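Local structure of type I site-specific restriction-modification system, R (Restriction) subunit (Vibrio vulnificus, 3H1T) at residues Asp85-Ala93 against Gln106-Lys117. The protein is a putative motor and cleavage (HsdR) subunit of a type I restriction enzyme, probably binding DNA and hydrolysing ATP during restriction and translocation. Residues are numbered along the deposited sequence; the frame is centred on the assembly and turned at random.
Sequences DFPIAVVEA and QAKDYAEILGLK
The beta-alpha-beta unit formed by strand 86-93, helix 104-114 and the parallel strand 118-122 lies in the N-terminal domain, which in HsdR subunits carries the nuclease. Here the strand packs Pro87, Val90 and Glu92 against the helix and the turn that follows it. Strand and helix run nearly antiparallel at 152°, their axes 7.7 Å apart at closest approach. Val90 fills the middle of the interface. Its CG1, set between the backbone N and the carbonyl carbon, points at the helix backbone and meets Ala107 O at 3.6 Å and the methyl CB of Ala111 at 4.0 Å. The other branch, CG2, reaches the CB of Tyr110 and, more distantly, Leu114 CD1. Ala76 of the neighbouring strand 75-81 also touches Val90.

Toward the start of the helix segment, the aliphatic part of Glu92 does the packing: CB rests on Ala107 CB at 3.7 Å, while CG meets Gln106 CG at 3.6 Å. A bend at chi2 (-57°) brings the carboxylate to the edge of the Tyr110 ring, tilted from its plane by 34°, with OE2 near the ring plane and 3.8 Å from CE2. Asp77 OD2 lies close to that same oxygen. Asp77, Glu92 and Lys94 are consistent with the acidic and lysine positions of a PD-(D/E)xK nuclease site, as in other HsdR N-terminal domains.

At the opposite end, Gly115 takes positive phi in a Schellman motif, and the chain turns back to bring Leu116 onto the strand. Leu116 CD1 lies against the Ala89 carbonyl and Val90 CB, whereas CD2 faces Pro87. Beside this leucine a water bridges the two backbones, donating to Ile88 O at 2.7 Å and accepting from Lys117 N at 2.9 Å.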
ATOM      1  N   ASP A  85      18.458   1.024  11.691  1.00 34.19           N
ATOM      2  CA  ASP A  85      17.228   1.465  11.055  1.00 33.41           C
ATOM      3  C   ASP A  85      17.475   2.504   9.980  1.00 33.48           C
ATOM      4  O   ASP A  85      16.568   3.262   9.633  1.00 32.81           O
ATOM      5  CB  ASP A  85      16.273   2.046  12.103  1.00 35.31           C
ATOM      6  CG  ASP A  85      15.788   1.009  13.090  1.00 36.81           C
ATOM      7  OD1 ASP A  85      15.493  -0.120  12.648  1.00 39.16           O
ATOM      8  OD2 ASP A  85      15.687   1.315  14.299  1.00 38.89           O
ATOM      9  N   PHE A  86      18.695   2.537   9.450  1.00 34.26           N
ATOM     10  CA  PHE A  86      19.005   3.521   8.417  1.00 34.55           C
ATOM     11  C   PHE A  86      19.936   3.041   7.299  1.00 33.71           C
ATOM     12  O   PHE A  86      21.145   3.284   7.327  1.00 33.31           O
ATOM     13  CB  PHE A  86      19.558   4.795   9.075  1.00 29.21           C
ATOM     14  CG  PHE A  86      19.524   6.011   8.185  1.00 29.20           C
ATOM     15  CD1 PHE A  86      20.566   6.280   7.300  1.00 30.15           C
ATOM     16  CD2 PHE A  86      18.457   6.903   8.246  1.00 29.25           C
ATOM     17  CE1 PHE A  86      20.539   7.417   6.500  1.00 29.41           C
ATOM     18  CE2 PHE A  86      18.428   8.042   7.450  1.00 27.79           C
ATOM     19  CZ  PHE A  86      19.468   8.297   6.581  1.00 29.12           C
ATOM     20  N   PRO A  87      19.379   2.345   6.296  1.00 31.73           N
ATOM     21  CA  PRO A  87      20.155   1.849   5.158  1.00 28.25           C
ATOM     22  C   PRO A  87      20.686   3.047   4.356  1.00 28.41           C
ATOM     23  O   PRO A  87      20.061   4.108   4.342  1.00 29.13           O
ATOM     24  CB  PRO A  87      19.128   1.019   4.382  1.00 38.47           C
ATOM     25  CG  PRO A  87      17.834   1.671   4.714  1.00 39.33           C
ATOM     26  CD  PRO A  87      17.969   1.939   6.193  1.00 38.66           C
ATOM     27  N   ILE A  88      21.827   2.909   3.698  1.00 24.06           N
ATOM     28  CA  ILE A  88      22.340   4.034   2.957  1.00 23.64           C
ATOM     29  C   ILE A  88      22.970   3.732   1.595  1.00 22.21           C
ATOM     30  O   ILE A  88      23.030   4.611   0.749  1.00 24.05           O
ATOM     31  CB  ILE A  88      23.343   4.845   3.841  1.00 28.59           C
ATOM     32  CG1 ILE A  88      23.654   6.199   3.174  1.00 28.64           C
ATOM     33  CG2 ILE A  88      24.600   4.017   4.082  1.00 26.84           C
ATOM     34  CD1 ILE A  88      24.231   7.245   4.118  1.00 29.72           C
ATOM     35  N   ALA A  89      23.424   2.507   1.364  1.00 19.54           N
ATOM     36  CA  ALA A  89      24.014   2.151   0.066  1.00 18.16           C
ATOM     37  C   ALA A  89      23.798   0.690  -0.326  1.00 19.92           C
ATOM     38  O   ALA A  89      23.365  -0.133   0.479  1.00 19.67           O
ATOM     39  CB  ALA A  89      25.519   2.472   0.045  1.00 17.57           C
ATOM     40  N   VAL A  90      24.118   0.366  -1.570  1.00 22.75           N
ATOM     41  CA  VAL A  90      23.944  -1.000  -2.032  1.00 23.78           C
ATOM     42  C   VAL A  90      25.078  -1.419  -2.971  1.00 25.06           C
ATOM     43  O   VAL A  90      25.626  -0.591  -3.701  1.00 24.14           O
ATOM     44  CB  VAL A  90      22.546  -1.153  -2.712  1.00 25.66           C
ATOM     45  CG1 VAL A  90      22.494  -0.384  -4.026  1.00 23.82           C
ATOM     46  CG2 VAL A  90      22.219  -2.622  -2.888  1.00 23.99           C
ATOM     47  N   VAL A  91      25.433  -2.697  -2.938  1.00 22.79           N
ATOM     48  CA  VAL A  91      26.525  -3.197  -3.757  1.00 23.24           C
ATOM     49  C   VAL A  91      26.178  -4.402  -4.627  1.00 24.82           C
ATOM     50  O   VAL A  91      25.522  -5.339  -4.184  1.00 24.73           O
ATOM     51  CB  VAL A  91      27.730  -3.627  -2.866  1.00 24.86           C
ATOM     52  CG1 VAL A  91      28.928  -4.016  -3.739  1.00 24.02           C
ATOM     53  CG2 VAL A  91      28.100  -2.498  -1.928  1.00 24.91           C
ATOM     54  N   GLU A  92      26.634  -4.382  -5.868  1.00 30.26           N
ATOM     55  CA  GLU A  92      26.426  -5.504  -6.768  1.00 33.02           C
ATOM     56  C   GLU A  92      27.817  -6.109  -6.954  1.00 34.34           C
ATOM     57  O   GLU A  92      28.730  -5.439  -7.428  1.00 35.45           O
ATOM     58  CB  GLU A  92      25.864  -5.035  -8.118  1.00 36.80           C
ATOM     59  CG  GLU A  92      24.500  -5.608  -8.520  1.00 40.89           C
ATOM     60  CD  GLU A  92      24.446  -7.134  -8.578  1.00 41.84           C
ATOM     61  OE1 GLU A  92      25.125  -7.740  -9.435  1.00 41.59           O
ATOM     62  OE2 GLU A  92      23.707  -7.723  -7.758  1.00 42.67           O
ATOM     63  N   ALA A  93      27.993  -7.363  -6.569  1.00 37.21           N
ATOM     64  CA  ALA A  93      29.298  -7.986  -6.713  1.00 38.80           C
ATOM     65  C   ALA A  93      29.284  -8.888  -7.930  1.00 38.62           C
ATOM     66  O   ALA A  93      28.228  -9.336  -8.369  1.00 39.77           O
ATOM     67  CB  ALA A  93      29.648  -8.789  -5.454  1.00 37.73           C
ATOM     68  N   GLN A 106      22.530  -2.652 -12.731  1.00 29.89           N
ATOM     69  CA  GLN A 106      21.802  -3.510 -11.796  1.00 29.95           C
ATOM     70  C   GLN A 106      21.849  -2.934 -10.376  1.00 30.52           C
ATOM     71  O   GLN A 106      20.877  -3.004  -9.631  1.00 30.33           O
ATOM     72  CB  GLN A 106      22.385  -4.930 -11.783  1.00 28.32           C
ATOM     73  CG  GLN A 106      21.705  -5.871 -10.770  1.00 33.78           C
ATOM     74  CD  GLN A 106      20.207  -6.034 -11.016  1.00 38.49           C
ATOM     75  OE1 GLN A 106      19.790  -6.622 -12.018  1.00 39.10           O
ATOM     76  NE2 GLN A 106      19.393  -5.503 -10.104  1.00 38.01           N
ATOM     77  N   ALA A 107      22.997  -2.382 -10.005  1.00 28.13           N
ATOM     78  CA  ALA A 107      23.163  -1.793  -8.683  1.00 27.51           C
ATOM     79  C   ALA A 107      22.356  -0.507  -8.581  1.00 24.94           C
ATOM     80  O   ALA A 107      21.776  -0.215  -7.542  1.00 23.16           O
ATOM     81  CB  ALA A 107      24.633  -1.512  -8.410  1.00 20.32           C
ATOM     82  N   LYS A 108      22.331   0.264  -9.663  1.00 26.65           N
ATOM     83  CA  LYS A 108      21.570   1.512  -9.697  1.00 28.03           C
ATOM     84  C   LYS A 108      20.074   1.204  -9.561  1.00 29.82           C
ATOM     85  O   LYS A 108      19.330   1.935  -8.919  1.00 30.40           O
ATOM     86  CB  LYS A 108      21.821   2.261 -11.016  1.00 27.05           C
ATOM     87  CG  LYS A 108      23.155   2.996 -11.070  1.00 27.21           C
ATOM     88  CD  LYS A 108      23.415   3.679 -12.409  1.00 25.17           C
ATOM     89  CE  LYS A 108      22.244   4.533 -12.875  1.00 28.25           C
ATOM     90  NZ  LYS A 108      22.676   5.651 -13.760  1.00 21.88           N
ATOM     91  N   ASP A 109      19.648   0.099 -10.165  1.00 28.77           N
ATOM     92  CA  ASP A 109      18.252  -0.310 -10.116  1.00 30.24           C
ATOM     93  C   ASP A 109      17.810  -0.666  -8.697  1.00 30.45           C
ATOM     94  O   ASP A 109      16.667  -0.416  -8.335  1.00 30.85           O
ATOM     95  CB  ASP A 109      18.010  -1.503 -11.049  1.00 52.42           C
ATOM     96  CG  ASP A 109      16.589  -1.542 -11.595  1.00 59.05           C
ATOM     97  OD1 ASP A 109      16.239  -0.691 -12.436  1.00 62.22           O
ATOM     98  OD2 ASP A 109      15.819  -2.434 -11.181  1.00 61.40           O
ATOM     99  N   TYR A 110      18.703  -1.251  -7.901  1.00 29.94           N
ATOM    100  CA  TYR A 110      18.379  -1.624  -6.526  1.00 29.13           C
ATOM    101  C   TYR A 110      18.369  -0.386  -5.643  1.00 27.71           C
ATOM    102  O   TYR A 110      17.615  -0.297  -4.671  1.00 28.45           O
ATOM    103  CB  TYR A 110      19.406  -2.611  -5.958  1.00 37.57           C
ATOM    104  CG  TYR A 110      19.301  -4.036  -6.445  1.00 41.66           C
ATOM    105  CD1 TYR A 110      18.120  -4.764  -6.300  1.00 44.41           C
ATOM    106  CD2 TYR A 110      20.399  -4.672  -7.014  1.00 43.77           C
ATOM    107  CE1 TYR A 110      18.033  -6.102  -6.716  1.00 46.49           C
ATOM    108  CE2 TYR A 110      20.329  -6.004  -7.431  1.00 47.17           C
ATOM    109  CZ  TYR A 110      19.141  -6.712  -7.280  1.00 46.12           C
ATOM    110  OH  TYR A 110      19.069  -8.018  -7.715  1.00 46.74           O
ATOM    111  N   ALA A 111      19.241   0.552  -5.981  1.00 24.04           N
ATOM    112  CA  ALA A 111      19.356   1.798  -5.249  1.00 22.02           C
ATOM    113  C   ALA A 111      18.052   2.544  -5.412  1.00 22.12           C
ATOM    114  O   ALA A 111      17.452   3.003  -4.447  1.00 21.90           O
ATOM    115  CB  ALA A 111      20.497   2.618  -5.806  1.00  9.85           C
ATOM    116  N   GLU A 112      17.613   2.650  -6.660  1.00 25.51           N
ATOM    117  CA  GLU A 112      16.369   3.330  -6.984  1.00 26.70           C
ATOM    118  C   GLU A 112      15.174   2.630  -6.309  1.00 27.89           C
ATOM    119  O   GLU A 112      14.291   3.297  -5.773  1.00 30.05           O
ATOM    120  CB  GLU A 112      16.204   3.394  -8.509  1.00 26.44           C
ATOM    121  CG  GLU A 112      17.122   4.437  -9.161  1.00 31.85           C
ATOM    122  CD  GLU A 112      17.548   4.098 -10.591  1.00 36.08           C
ATOM    123  OE1 GLU A 112      16.869   3.278 -11.240  1.00 40.11           O
ATOM    124  OE2 GLU A 112      18.557   4.661 -11.069  1.00 33.20           O
ATOM    125  N   ILE A 113      15.142   1.301  -6.301  1.00 19.95           N
ATOM    126  CA  ILE A 113      14.038   0.590  -5.663  1.00 19.26           C
ATOM    127  C   ILE A 113      14.027   0.711  -4.131  1.00 20.73           C
ATOM    128  O   ILE A 113      12.972   0.804  -3.523  1.00 22.45           O
ATOM    129  CB  ILE A 113      14.071  -0.918  -6.018  1.00 24.91           C
ATOM    130  CG1 ILE A 113      13.610  -1.134  -7.456  1.00 25.54           C
ATOM    131  CG2 ILE A 113      13.168  -1.710  -5.078  1.00 25.20           C
ATOM    132  CD1 ILE A 113      13.875  -2.549  -7.963  1.00 27.16           C
ATOM    133  N   LEU A 114      15.208   0.696  -3.522  1.00 24.33           N
ATOM    134  CA  LEU A 114      15.343   0.788  -2.075  1.00 24.56           C
ATOM    135  C   LEU A 114      15.445   2.229  -1.580  1.00 25.10           C
ATOM    136  O   LEU A 114      15.603   2.467  -0.386  1.00 27.36           O
ATOM    137  CB  LEU A 114      16.573   0.002  -1.626  1.00 21.90           C
ATOM    138  CG  LEU A 114      16.631  -1.498  -1.919  1.00 24.23           C
ATOM    139  CD1 LEU A 114      18.050  -1.979  -1.711  1.00 22.95           C
ATOM    140  CD2 LEU A 114      15.667  -2.263  -1.024  1.00 20.81           C
ATOM    141  N   GLY A 115      15.370   3.189  -2.489  1.00 22.85           N
ATOM    142  CA  GLY A 115      15.456   4.580  -2.086  1.00 23.97           C
ATOM    143  C   GLY A 115      16.812   5.041  -1.588  1.00 26.30           C
ATOM    144  O   GLY A 115      16.886   5.906  -0.706  1.00 27.67           O
ATOM    145  N   LEU A 116      17.884   4.487  -2.145  1.00 27.75           N
ATOM    146  CA  LEU A 116      19.232   4.844  -1.708  1.00 26.53           C
ATOM    147  C   LEU A 116      19.893   5.803  -2.679  1.00 28.11           C
ATOM    148  O   LEU A 116      19.529   5.858  -3.853  1.00 28.92           O
ATOM    149  CB  LEU A 116      20.101   3.598  -1.572  1.00 20.60           C
ATOM    150  CG  LEU A 116      19.387   2.506  -0.757  1.00 22.99           C
ATOM    151  CD1 LEU A 116      20.292   1.304  -0.620  1.00 20.60           C
ATOM    152  CD2 LEU A 116      18.967   3.023   0.622  1.00 22.05           C
ATOM    153  N   LYS A 117      20.860   6.563  -2.173  1.00 27.32           N
ATOM    154  CA  LYS A 117      21.590   7.558  -2.955  1.00 26.33           C
ATOM    155  C   LYS A 117      22.989   7.113  -3.356  1.00 24.96           C
ATOM    156  O   LYS A 117      23.704   7.868  -4.008  1.00 27.44           O
ATOM    157  CB  LYS A 117      21.720   8.851  -2.146  1.00 36.68           C
ATOM    158  CG  LYS A 117      20.842  10.003  -2.589  1.00 42.02           C
ATOM    159  CD  LYS A 117      19.369   9.735  -2.332  1.00 46.46           C
ATOM    160  CE  LYS A 117      18.508  10.957  -2.683  1.00 47.51           C
ATOM    161  NZ  LYS A 117      17.669  10.759  -3.900  1.00 47.35           N
TER
HETATM  162  O   HOH W   1      21.340   6.766   0.715  1.00 27.47           O